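1,3-alpha-isomaltosidase (Kribbella flavida DSM 17836, PDB 5X3I) hydrolyses the alpha-1,3-glucosidic linkages of the cyclic tetrasaccharide cyclobis-(1-6)-alpha-nigerosyl inside the cell, yielding isomaltose. Local coordinates at residues A[237-242]-A[254-259]; A[481-486]-A[494-499]; A[558-563]-A[652-657]; A[710-715]-A[727-732]. The protein carries 1 engineered substitution. All coordinates share one frame; numbering follows the deposited sequence.

Contact 1: residues A[237-242]-A[254-259]; sequences WGFHVR and NELTVE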
# COMPACT_ATOMS: atom_id res chain seq x y z
N TRP A 237 7.16 8.51 23.73
CA TRP A 237 6.33 9.51 23.07
C TRP A 237 6.20 9.19 21.59
O TRP A 237 6.72 8.19 21.11
CB TRP A 237 6.89 10.93 23.29
CG TRP A 237 8.33 11.11 22.85
CD1 TRP A 237 9.44 10.63 23.47
CD2 TRP A 237 8.79 11.85 21.71
NE1 TRP A 237 10.56 11.00 22.77
CE2 TRP A 237 10.19 11.75 21.69
CE3 TRP A 237 8.15 12.56 20.69
CZ2 TRP A 237 10.97 12.35 20.70
CZ3 TRP A 237 8.92 13.16 19.71
CH2 TRP A 237 10.32 13.05 19.72
N GLY A 238 5.49 10.05 20.87
CA GLY A 238 5.35 9.91 19.44
C GLY A 238 4.97 11.21 18.79
O GLY A 238 4.52 12.14 19.46
N PHE A 239 5.11 11.28 17.48
CA PHE A 239 4.82 12.50 16.74
C PHE A 239 4.04 12.21 15.46
O PHE A 239 4.18 11.16 14.87
CB PHE A 239 6.12 13.24 16.38
CG PHE A 239 6.97 12.50 15.39
CD1 PHE A 239 6.86 12.75 14.03
CD2 PHE A 239 7.88 11.55 15.81
CE1 PHE A 239 7.64 12.06 13.12
CE2 PHE A 239 8.66 10.86 14.91
CZ PHE A 239 8.53 11.12 13.56
N HIS A 240 3.25 13.18 15.05
CA HIS A 240 2.58 13.15 13.76
C HIS A 240 2.78 14.49 13.08
O HIS A 240 2.34 15.52 13.58
CB HIS A 240 1.09 12.84 13.93
CG HIS A 240 0.28 13.06 12.69
ND1 HIS A 240 -1.02 13.52 12.73
CD2 HIS A 240 0.57 12.86 11.39
CE1 HIS A 240 -1.49 13.60 11.50
NE2 HIS A 240 -0.55 13.20 10.67
N VAL A 241 3.43 14.49 11.93
CA VAL A 241 3.53 15.72 11.15
C VAL A 241 2.21 15.89 10.43
O VAL A 241 1.83 15.03 9.64
CB VAL A 241 4.66 15.66 10.13
CG1 VAL A 241 4.83 17.00 9.45
CG2 VAL A 241 5.96 15.20 10.79
N ARG A 242 1.49 16.99 10.65
CA ARG A 242 0.19 16.96 10.05
C ARG A 242 0.27 17.57 8.66
O ARG A 242 0.04 18.75 8.47
CB ARG A 242 -0.81 17.76 10.90
CG ARG A 242 -0.91 17.30 12.35
CD ARG A 242 -1.68 18.30 13.21
NE ARG A 242 -2.05 17.71 14.49
CZ ARG A 242 -2.47 18.40 15.55
NH1 ARG A 242 -2.58 19.72 15.47
NH2 ARG A 242 -2.79 17.77 16.67
N ASN A 254 22.10 11.48 17.94
CA ASN A 254 20.97 11.72 18.83
C ASN A 254 19.84 12.54 18.22
O ASN A 254 18.98 13.03 18.94
CB ASN A 254 21.47 12.37 20.12
CG ASN A 254 21.83 11.33 21.17
OD1 ASN A 254 21.12 10.33 21.34
ND2 ASN A 254 22.94 11.55 21.87
N GLU A 255 19.89 12.78 16.92
CA GLU A 255 18.84 13.55 16.27
C GLU A 255 18.08 12.84 15.14
O GLU A 255 18.66 12.16 14.31
CB GLU A 255 19.42 14.85 15.74
CG GLU A 255 19.86 15.81 16.83
CD GLU A 255 20.28 17.14 16.25
OE1 GLU A 255 19.79 18.19 16.74
OE2 GLU A 255 21.10 17.14 15.31
N LEU A 256 16.76 13.04 15.12
CA LEU A 256 15.94 12.64 13.98
C LEU A 256 15.62 13.87 13.14
O LEU A 256 14.94 14.78 13.61
CB LEU A 256 14.65 11.95 14.43
CG LEU A 256 13.57 11.79 13.35
CD1 LEU A 256 14.03 10.85 12.25
CD2 LEU A 256 12.26 11.32 13.95
N THR A 257 16.10 13.89 11.91
CA THR A 257 15.85 15.02 11.03
C THR A 257 14.59 14.81 10.21
O THR A 257 14.45 13.79 9.54
CB THR A 257 17.04 15.27 10.07
OG1 THR A 257 18.23 15.55 10.83
CG2 THR A 257 16.73 16.44 9.16
N VAL A 258 13.68 15.77 10.26
CA VAL A 258 12.42 15.71 9.53
C VAL A 258 12.30 16.83 8.50
O VAL A 258 12.37 18.01 8.86
CB VAL A 258 11.20 15.79 10.48
CG1 VAL A 258 9.90 15.70 9.70
CG2 VAL A 258 11.27 14.68 11.52
N GLU A 259 12.11 16.47 7.24
CA GLU A 259 11.95 17.43 6.16
C GLU A 259 10.53 17.34 5.60
O GLU A 259 10.00 16.24 5.39
CB GLU A 259 12.98 17.18 5.05
CG GLU A 259 13.15 18.30 4.04
CD GLU A 259 14.36 18.12 3.15
OE1 GLU A 259 15.39 17.60 3.61
OE2 GLU A 259 14.29 18.48 1.96

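Contact 2: residues A[481-486]-A[494-499]; sequences LVYADG and NLYPVH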
# COMPACT_ATOMS: atom_id res chain seq x y z
N LEU A 481 -1.75 18.85 -9.92
CA LEU A 481 -3.07 18.26 -10.17
C LEU A 481 -4.14 18.97 -9.34
O LEU A 481 -3.83 19.54 -8.30
CB LEU A 481 -3.08 16.76 -9.85
CG LEU A 481 -2.14 15.85 -10.65
CD1 LEU A 481 -2.41 14.38 -10.34
CD2 LEU A 481 -2.29 16.11 -12.14
N VAL A 482 -5.37 19.01 -9.82
CA VAL A 482 -6.44 19.69 -9.10
C VAL A 482 -7.61 18.76 -8.75
O VAL A 482 -8.19 18.13 -9.62
CB VAL A 482 -6.99 20.88 -9.91
CG1 VAL A 482 -8.12 21.57 -9.16
CG2 VAL A 482 -5.86 21.86 -10.24
N TYR A 483 -7.93 18.71 -7.46
CA TYR A 483 -9.03 17.91 -6.94
C TYR A 483 -10.21 18.79 -6.58
O TYR A 483 -10.03 19.94 -6.17
CB TYR A 483 -8.61 17.12 -5.70
CG TYR A 483 -7.64 16.01 -5.96
CD1 TYR A 483 -6.27 16.23 -5.85
CD2 TYR A 483 -8.08 14.73 -6.29
CE1 TYR A 483 -5.37 15.22 -6.08
CE2 TYR A 483 -7.18 13.71 -6.52
CZ TYR A 483 -5.83 13.96 -6.41
OH TYR A 483 -4.92 12.97 -6.63
N ALA A 484 -11.41 18.25 -6.72
CA ALA A 484 -12.63 19.02 -6.52
C ALA A 484 -12.81 19.46 -5.07
O ALA A 484 -13.61 20.34 -4.78
CB ALA A 484 -13.85 18.22 -6.97
N ASP A 485 -12.07 18.85 -4.15
CA ASP A 485 -12.18 19.25 -2.76
C ASP A 485 -11.32 20.50 -2.50
O ASP A 485 -11.27 20.97 -1.39
CB ASP A 485 -11.76 18.11 -1.82
CG ASP A 485 -10.26 17.83 -1.85
OD1 ASP A 485 -9.55 18.30 -2.76
OD2 ASP A 485 -9.78 17.10 -0.96
N GLY A 486 -10.66 21.00 -3.54
CA GLY A 486 -9.85 22.21 -3.44
C GLY A 486 -8.37 21.98 -3.20
O GLY A 486 -7.57 22.92 -3.23
N ASN A 494 -1.46 11.83 -2.06
CA ASN A 494 -1.30 10.88 -0.98
C ASN A 494 -2.63 10.52 -0.32
O ASN A 494 -2.78 9.44 0.24
CB ASN A 494 -0.33 11.41 0.09
CG ASN A 494 1.13 11.29 -0.32
OD1 ASN A 494 1.51 10.41 -1.09
ND2 ASN A 494 1.97 12.17 0.22
N LEU A 495 -3.60 11.43 -0.38
CA LEU A 495 -4.90 11.20 0.22
C LEU A 495 -5.81 10.32 -0.64
O LEU A 495 -6.76 9.74 -0.12
CB LEU A 495 -5.62 12.52 0.51
CG LEU A 495 -5.04 13.43 1.59
CD1 LEU A 495 -5.90 14.67 1.73
CD2 LEU A 495 -4.93 12.71 2.93
N TYR A 496 -5.51 10.23 -1.94
CA TYR A 496 -6.38 9.54 -2.87
C TYR A 496 -6.77 8.12 -2.42
O TYR A 496 -7.94 7.83 -2.42
CB TYR A 496 -5.78 9.46 -4.28
CG TYR A 496 -6.81 8.99 -5.29
CD1 TYR A 496 -7.69 9.89 -5.87
CD2 TYR A 496 -6.93 7.65 -5.62
CE1 TYR A 496 -8.64 9.48 -6.76
CE2 TYR A 496 -7.89 7.22 -6.51
CZ TYR A 496 -8.74 8.14 -7.08
OH TYR A 496 -9.68 7.72 -7.98
N PRO A 497 -5.80 7.27 -2.02
CA PRO A 497 -6.22 5.91 -1.62
C PRO A 497 -7.12 5.88 -0.38
O PRO A 497 -7.90 4.94 -0.26
CB PRO A 497 -4.90 5.19 -1.35
CG PRO A 497 -3.89 6.31 -1.08
CD PRO A 497 -4.33 7.40 -2.00
N VAL A 498 -7.01 6.88 0.50
CA VAL A 498 -7.93 7.00 1.62
C VAL A 498 -9.37 7.24 1.15
O VAL A 498 -10.28 6.54 1.57
CB VAL A 498 -7.55 8.15 2.58
CG1 VAL A 498 -8.36 8.02 3.88
CG2 VAL A 498 -6.05 8.16 2.88
N HIS A 499 -9.55 8.24 0.28
CA HIS A 499 -10.85 8.54 -0.31
C HIS A 499 -11.42 7.30 -1.01
O HIS A 499 -12.62 7.05 -0.95
CB HIS A 499 -10.76 9.69 -1.32
CG HIS A 499 -10.35 11.01 -0.74
ND1 HIS A 499 -10.94 11.54 0.39
CD2 HIS A 499 -9.43 11.91 -1.15
CE1 HIS A 499 -10.38 12.71 0.66
NE2 HIS A 499 -9.47 12.96 -0.26
O HOH W 1 -8.01 15.14 -1.23

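Contact 3: residues A[558-563]-A[652-657]; sequences GIVYWG and RPLMRP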
# COMPACT_ATOMS: atom_id res chain seq x y z
N GLY A 558 -1.84 1.74 13.81
CA GLY A 558 -3.28 1.63 13.93
C GLY A 558 -3.98 0.88 12.81
O GLY A 558 -5.21 0.93 12.71
N ILE A 559 -3.22 0.17 11.98
CA ILE A 559 -3.82 -0.63 10.94
C ILE A 559 -4.07 -2.00 11.57
O ILE A 559 -3.15 -2.77 11.82
CB ILE A 559 -2.93 -0.77 9.69
CG1 ILE A 559 -2.63 0.59 9.05
CG2 ILE A 559 -3.56 -1.74 8.68
CD1 ILE A 559 -3.81 1.33 8.52
N VAL A 560 -5.34 -2.28 11.79
CA VAL A 560 -5.76 -3.44 12.58
C VAL A 560 -5.87 -4.69 11.71
O VAL A 560 -5.24 -5.71 11.98
CB VAL A 560 -7.07 -3.19 13.32
CG1 VAL A 560 -7.49 -4.44 14.09
CG2 VAL A 560 -6.91 -2.03 14.30
N TYR A 561 -6.73 -4.63 10.71
CA TYR A 561 -6.93 -5.80 9.90
C TYR A 561 -5.96 -5.80 8.73
O TYR A 561 -6.18 -5.16 7.70
CB TYR A 561 -8.37 -5.83 9.39
CG TYR A 561 -9.42 -5.75 10.47
CD1 TYR A 561 -9.88 -4.52 10.94
CD2 TYR A 561 -9.97 -6.91 11.00
CE1 TYR A 561 -10.84 -4.46 11.91
CE2 TYR A 561 -10.93 -6.85 11.97
CZ TYR A 561 -11.37 -5.63 12.42
OH TYR A 561 -12.33 -5.60 13.39
N TRP A 562 -4.97 -6.66 8.84
CA TRP A 562 -3.85 -6.68 7.93
C TRP A 562 -3.47 -8.10 7.61
O TRP A 562 -3.50 -8.98 8.47
CB TRP A 562 -2.65 -5.92 8.51
CG TRP A 562 -1.40 -6.05 7.69
CD1 TRP A 562 -0.93 -5.15 6.78
CD2 TRP A 562 -0.49 -7.14 7.69
NE1 TRP A 562 0.24 -5.62 6.23
CE2 TRP A 562 0.53 -6.84 6.77
CE3 TRP A 562 -0.43 -8.34 8.40
CZ2 TRP A 562 1.59 -7.70 6.52
CZ3 TRP A 562 0.63 -9.20 8.15
CH2 TRP A 562 1.62 -8.87 7.22
N GLY A 563 -3.06 -8.32 6.37
CA GLY A 563 -2.63 -9.61 5.89
C GLY A 563 -1.66 -9.44 4.74
O GLY A 563 -1.24 -8.33 4.43
N ARG A 652 -4.44 -0.91 21.92
CA ARG A 652 -3.38 -1.92 21.98
C ARG A 652 -3.50 -2.85 20.77
O ARG A 652 -4.53 -3.49 20.61
CB ARG A 652 -3.44 -2.73 23.27
CG ARG A 652 -3.13 -1.96 24.55
CD ARG A 652 -2.44 -2.86 25.58
NE ARG A 652 -3.37 -3.44 26.52
CZ ARG A 652 -3.10 -4.48 27.31
NH1 ARG A 652 -1.91 -5.07 27.28
NH2 ARG A 652 -4.03 -4.94 28.13
N PRO A 653 -2.46 -2.91 19.93
CA PRO A 653 -2.54 -3.56 18.61
C PRO A 653 -2.90 -5.05 18.62
O PRO A 653 -2.66 -5.75 19.60
CB PRO A 653 -1.12 -3.38 18.06
CG PRO A 653 -0.68 -2.07 18.65
CD PRO A 653 -1.22 -2.12 20.06
N LEU A 654 -3.48 -5.50 17.52
CA LEU A 654 -3.81 -6.91 17.33
C LEU A 654 -2.59 -7.73 16.96
O LEU A 654 -2.34 -8.77 17.56
CB LEU A 654 -4.89 -7.05 16.25
CG LEU A 654 -5.36 -8.47 15.95
CD1 LEU A 654 -5.78 -9.18 17.23
CD2 LEU A 654 -6.51 -8.44 14.92
N MET A 655 -1.81 -7.27 15.99
CA MET A 655 -0.54 -7.92 15.72
C MET A 655 0.51 -7.00 16.37
O MET A 655 0.90 -5.98 15.81
CB MET A 655 -0.34 -8.06 14.20
CG MET A 655 0.90 -8.79 13.73
SD MET A 655 0.95 -8.86 11.93
CE MET A 655 2.35 -9.92 11.65
N ARG A 656 1.01 -7.42 17.53
CA ARG A 656 1.55 -6.47 18.49
C ARG A 656 3.02 -6.65 18.80
O ARG A 656 3.40 -7.63 19.45
CB ARG A 656 0.74 -6.54 19.80
CG ARG A 656 1.10 -5.45 20.83
CD ARG A 656 0.37 -5.68 22.15
NE ARG A 656 -1.06 -5.88 21.96
CZ ARG A 656 -1.89 -6.28 22.92
NH1 ARG A 656 -1.44 -6.52 24.14
NH2 ARG A 656 -3.18 -6.43 22.66
N PRO A 657 3.85 -5.70 18.34
CA PRO A 657 5.26 -5.67 18.73
C PRO A 657 5.37 -5.68 20.25
O PRO A 657 4.54 -5.10 20.92
CB PRO A 657 5.76 -4.35 18.14
CG PRO A 657 4.87 -4.08 17.00
CD PRO A 657 3.51 -4.60 17.42
O HOH W 2 -2.92 -5.79 13.54

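Contact 4: residues A[710-715]-A[727-732]; sequences DRVPSG and PVYCRA. With SO4 (sulfate ion), chain J.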
# COMPACT_ATOMS: atom_id res chain seq x y z
N ASP A 710 2.69 -27.62 28.24
CA ASP A 710 3.65 -27.52 29.35
C ASP A 710 4.03 -26.08 29.69
O ASP A 710 4.15 -25.24 28.81
CB ASP A 710 4.93 -28.29 29.04
CG ASP A 710 4.69 -29.77 28.90
OD1 ASP A 710 3.70 -30.29 29.47
OD2 ASP A 710 5.50 -30.42 28.23
N ARG A 711 4.21 -25.81 30.98
CA ARG A 711 4.75 -24.53 31.42
C ARG A 711 6.14 -24.33 30.86
O ARG A 711 6.88 -25.29 30.66
CB ARG A 711 4.80 -24.44 32.95
CG ARG A 711 3.44 -24.34 33.60
CD ARG A 711 3.29 -23.02 34.33
NE ARG A 711 1.94 -22.88 34.87
CZ ARG A 711 1.52 -21.84 35.57
NH1 ARG A 711 2.35 -20.83 35.81
NH2 ARG A 711 0.27 -21.80 36.02
N VAL A 712 6.48 -23.08 30.60
CA VAL A 712 7.81 -22.76 30.11
C VAL A 712 8.30 -21.49 30.82
O VAL A 712 7.53 -20.56 31.04
CB VAL A 712 7.78 -22.59 28.58
CG1 VAL A 712 8.84 -21.65 28.11
CG2 VAL A 712 7.92 -23.94 27.89
N PRO A 713 9.58 -21.46 31.19
CA PRO A 713 10.04 -20.26 31.90
C PRO A 713 10.26 -19.10 30.95
O PRO A 713 10.58 -19.31 29.78
CB PRO A 713 11.36 -20.72 32.52
CG PRO A 713 11.86 -21.77 31.59
CD PRO A 713 10.64 -22.48 31.07
N SER A 714 10.10 -17.88 31.45
CA SER A 714 10.36 -16.69 30.64
C SER A 714 11.85 -16.62 30.33
O SER A 714 12.65 -17.30 30.97
CB SER A 714 9.89 -15.43 31.36
OG SER A 714 10.31 -15.42 32.71
N GLY A 715 12.21 -15.83 29.32
CA GLY A 715 13.56 -15.87 28.79
C GLY A 715 13.63 -16.62 27.47
O GLY A 715 12.61 -16.83 26.82
N PRO A 727 6.32 -21.80 16.67
CA PRO A 727 6.29 -21.59 18.12
C PRO A 727 5.25 -20.57 18.52
O PRO A 727 5.22 -19.46 17.98
CB PRO A 727 7.71 -21.10 18.43
CG PRO A 727 8.55 -21.70 17.36
CD PRO A 727 7.69 -21.67 16.13
N VAL A 728 4.41 -20.95 19.47
CA VAL A 728 3.34 -20.12 19.98
C VAL A 728 3.23 -20.37 21.47
O VAL A 728 3.26 -21.51 21.92
CB VAL A 728 1.98 -20.44 19.31
CG1 VAL A 728 0.84 -19.69 20.00
CG2 VAL A 728 2.01 -20.12 17.84
N TYR A 729 3.08 -19.31 22.24
CA TYR A 729 3.02 -19.42 23.68
C TYR A 729 1.85 -18.62 24.21
O TYR A 729 1.56 -17.55 23.71
CB TYR A 729 4.34 -18.96 24.31
CG TYR A 729 5.52 -19.79 23.86
CD1 TYR A 729 5.90 -20.93 24.57
CD2 TYR A 729 6.23 -19.47 22.72
CE1 TYR A 729 6.95 -21.70 24.15
CE2 TYR A 729 7.29 -20.24 22.30
CZ TYR A 729 7.64 -21.35 23.02
OH TYR A 729 8.69 -22.13 22.60
N CYS A 730 1.18 -19.16 25.21
CA CYS A 730 0.01 -18.52 25.78
C CYS A 730 0.29 -18.08 27.20
O CYS A 730 0.98 -18.77 27.95
CB CYS A 730 -1.19 -19.47 25.74
SG CYS A 730 -2.71 -18.78 26.38
N ARG A 731 -0.24 -16.92 27.57
CA ARG A 731 -0.15 -16.46 28.94
C ARG A 731 -0.85 -17.47 29.83
O ARG A 731 -2.00 -17.83 29.58
CB ARG A 731 -0.77 -15.07 29.10
CG ARG A 731 0.02 -13.97 28.41
CD ARG A 731 -0.67 -12.61 28.53
NE ARG A 731 -0.71 -12.13 29.90
CZ ARG A 731 -1.83 -11.94 30.60
NH1 ARG A 731 -3.01 -12.20 30.06
NH2 ARG A 731 -1.76 -11.50 31.85
N ALA A 732 -0.14 -17.94 30.86
CA ALA A 732 -0.59 -19.05 31.68
C ALA A 732 -1.97 -18.83 32.26
O ALA A 732 -2.78 -19.74 32.30
CB ALA A 732 0.41 -19.31 32.79
S SO4 J . -5.22 -11.88 33.53
O1 SO4 J . -5.57 -12.96 34.45
O2 SO4 J . -6.14 -10.76 33.72
O3 SO4 J . -3.86 -11.45 33.78
O4 SO4 J . -5.33 -12.37 32.16

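Contact 1: residues A[237-242]-A[254-259]
The beta-sandwich of the N-terminal galactose mutarotase-like domain is built from two facing sheets, and here Phe239 and Val241 of one meet Leu256 and Val258 of the other. Strand 237-241 lies inside a mixed sheet, between strands 223-230 and 267-274. Strand 255-261 lies in an antiparallel sheet, between strands 170-179 and 247-252. The backbones stay well apart, with 9.0 Å between Val241 CA and Val258 CA. Side chains bridge the gap. The contact is therefore sheet-to-sheet packing and not pairing of neighbouring strands.

The four side chains form two apolar pairs. Phe239 and Leu256 come from opposite directions. The chi1 of Phe239 (67°) sets CG between the backbone N and the carbonyl carbon, and the ring reaches across the gap. One methyl of Leu256 meets one side of the ring tip: CD2 of Leu256 is 3.8 Å from CE2 of Phe239 and also 3.8 Å from its CZ. The methyl approaches the ring obliquely. On Leu256, CG is anti to the backbone N (chi1 166°), and CD2 prolongs the chain toward the phenyl group.

All four residues are buried. Tyr249 touches Phe239, Val241 and Val258, so it helps close this part of the core. Leu178 also packs on Phe239, and Phe176 on Val258. On the other face of strand 255-261, Glu259 forms salt bridges with Arg175 and Arg173. In the second apolar pair the two valines meet tip to tip, with CG2 of Val241 lying 4.1 Å from CG1 of Val258.

Contact 2: residues A[481-486]-A[494-499]
Tyr496 is where segment 494-499 first meets segment 481-486, through the ring of Tyr483. Two residues earlier, Asn494 turns away from the contact. Its amide bonds to the backbone of Val207 and Ser244, which ties this end of the segment to the N-terminal part of the chain. Leu495 O then accepts the amide of His499 as the helix begins.

The two tyrosine side chains cross at about a right angle. CE2 of Tyr483 lies at the edge of the Tyr496 ring, near its plane, 3.9 Å from CD1 of Tyr496. The Tyr496 CG is anti to its own backbone N (chi1 -168°), which carries the ring out beside the loop. Each phenol is held at its far end. Tyr496 OH bonds to Pro441 O, and Tyr483 OH bonds to Asn493 OD1.

Three residues on, His499 faces Asp485. NE2 of His499 and OD2 of Asp485 are 4.2 Å apart, and a water bridges them. The water donates a hydrogen bond to Asp485 OD2 at 2.7 Å. It is 2.8 Å from His499 NE2 and lies in the imidazole plane. Asp485 OD2 also pairs with Arg487, which probably balances its charge. A type I turn from Tyr483 to Gly486 presents the aspartate.

The arrangement belongs to the TIM barrel. It joins the long loop after strand 467-470 to the start of helix 496-510, within one beta-alpha unit. That loop begins with Ala471, the engineered replacement at the probable nucleophile position. The side chain of Tyr496 is about 8 Å from that of Glu474, a probable active-site residue.

Contact 3: residues A[558-563]-A[652-657]
A Met-aromatic contact joins the C-terminal domain to the TIM barrel: the sulfur of Met655 sits beside the benzene part of Trp562. Met655 SD is 4.6 Å from the centroid of the six-membered ring of Trp562, 48° off the ring normal. The approach is thus oblique. SD is 3.8 Å from both CE3 and CZ3 of Trp562. Every torsion of Met655 is near 180°, and this full extension carries the sulfur and methyl to the indole. NE1, on the five-membered ring of that indole, hydrogen-bonds to Glu191.

Beside this pair, CG1 of Val560 touches CD2 of Leu654 at 4.2 Å. A water links the two backbones. It donates to Val560 O at 2.8 Å and accepts from Met655 N at 3.1 Å.

Segment 652-657 is braced from within. Arg656 grips Pro653 O side-on with two nitrogens. The NE bond is the shorter, 2.9 Å from Arg656 NE to Pro653 O, and lies in the carbonyl plane on a lone pair. Asp661 and Asp679 form salt bridges with the same guanidinium.

Trp562 lies on barrel strand 562-565, and Met655 lies on edge strand 655-656 of the C-terminal sheet. Helix 541-556 packs on Met655 through Leu552. Helix 622-650 packs on Val560 and Leu654 through Thr647.

Contact 4: residues A[710-715]-A[727-732]
A bend at chi2 (-116°) turns the Arg711 side chain back toward Ala732, although its CB starts out pointing away. The site is in the antiparallel sheet of the C-terminal domain. Strand 711-712 is the outermost in that sheet, and strand 703-705 separates it from strand 728-731. The contact therefore spans an intervening strand.

The Ala732 methyl lies over one face of the Arg711 guanidinium, off-centre toward the rim of that group. CB of Ala732 is 3.9 Å from both CZ and NH1 of Arg711. The same NH1 forms a salt bridge with Glu702. Arg711 also touches a crystal neighbour, so its pose may partly reflect lattice packing.

Further along, Val712 and Tyr729 point toward each other. CG1 of Val712 is 4.4 Å from CE1 of Tyr729, which it meets obliquely. Leu698 and Val717 touch both side chains, so this half is the more enclosed.

Arg731 takes no part in the pairing. It holds a sulfate, probably from the crystallisation liquor, and its NH1 also pairs with Glu680. Two nearly straight bonds bind the ion: Arg731 NH1 to sulfate O4 at 3.1 Å, and Arg731 NH2 to sulfate O3 at 2.9 Å.

How the contacts relate
Contacts 1 and 3 are buried, while contacts 2 and 4 are only partly so. Contact 1 is purely apolar, as suits the inside of a sandwich. Contact 3, between the barrel and the C-terminal domain, adds a sulfur and a bridging water. Contact 2 also uses a water, but between charged or polar side chains, and it alone lies close to the probable active-site residues. Contact 4, farthest from the chain centre, rests an arginine on a methyl. Contacts 3 and 4 share the C-terminal sheet, which they reach at its two outermost strands. Contacts 2 and 4 lie on opposite sides of the chain's centre, about 48 Å apart between centres.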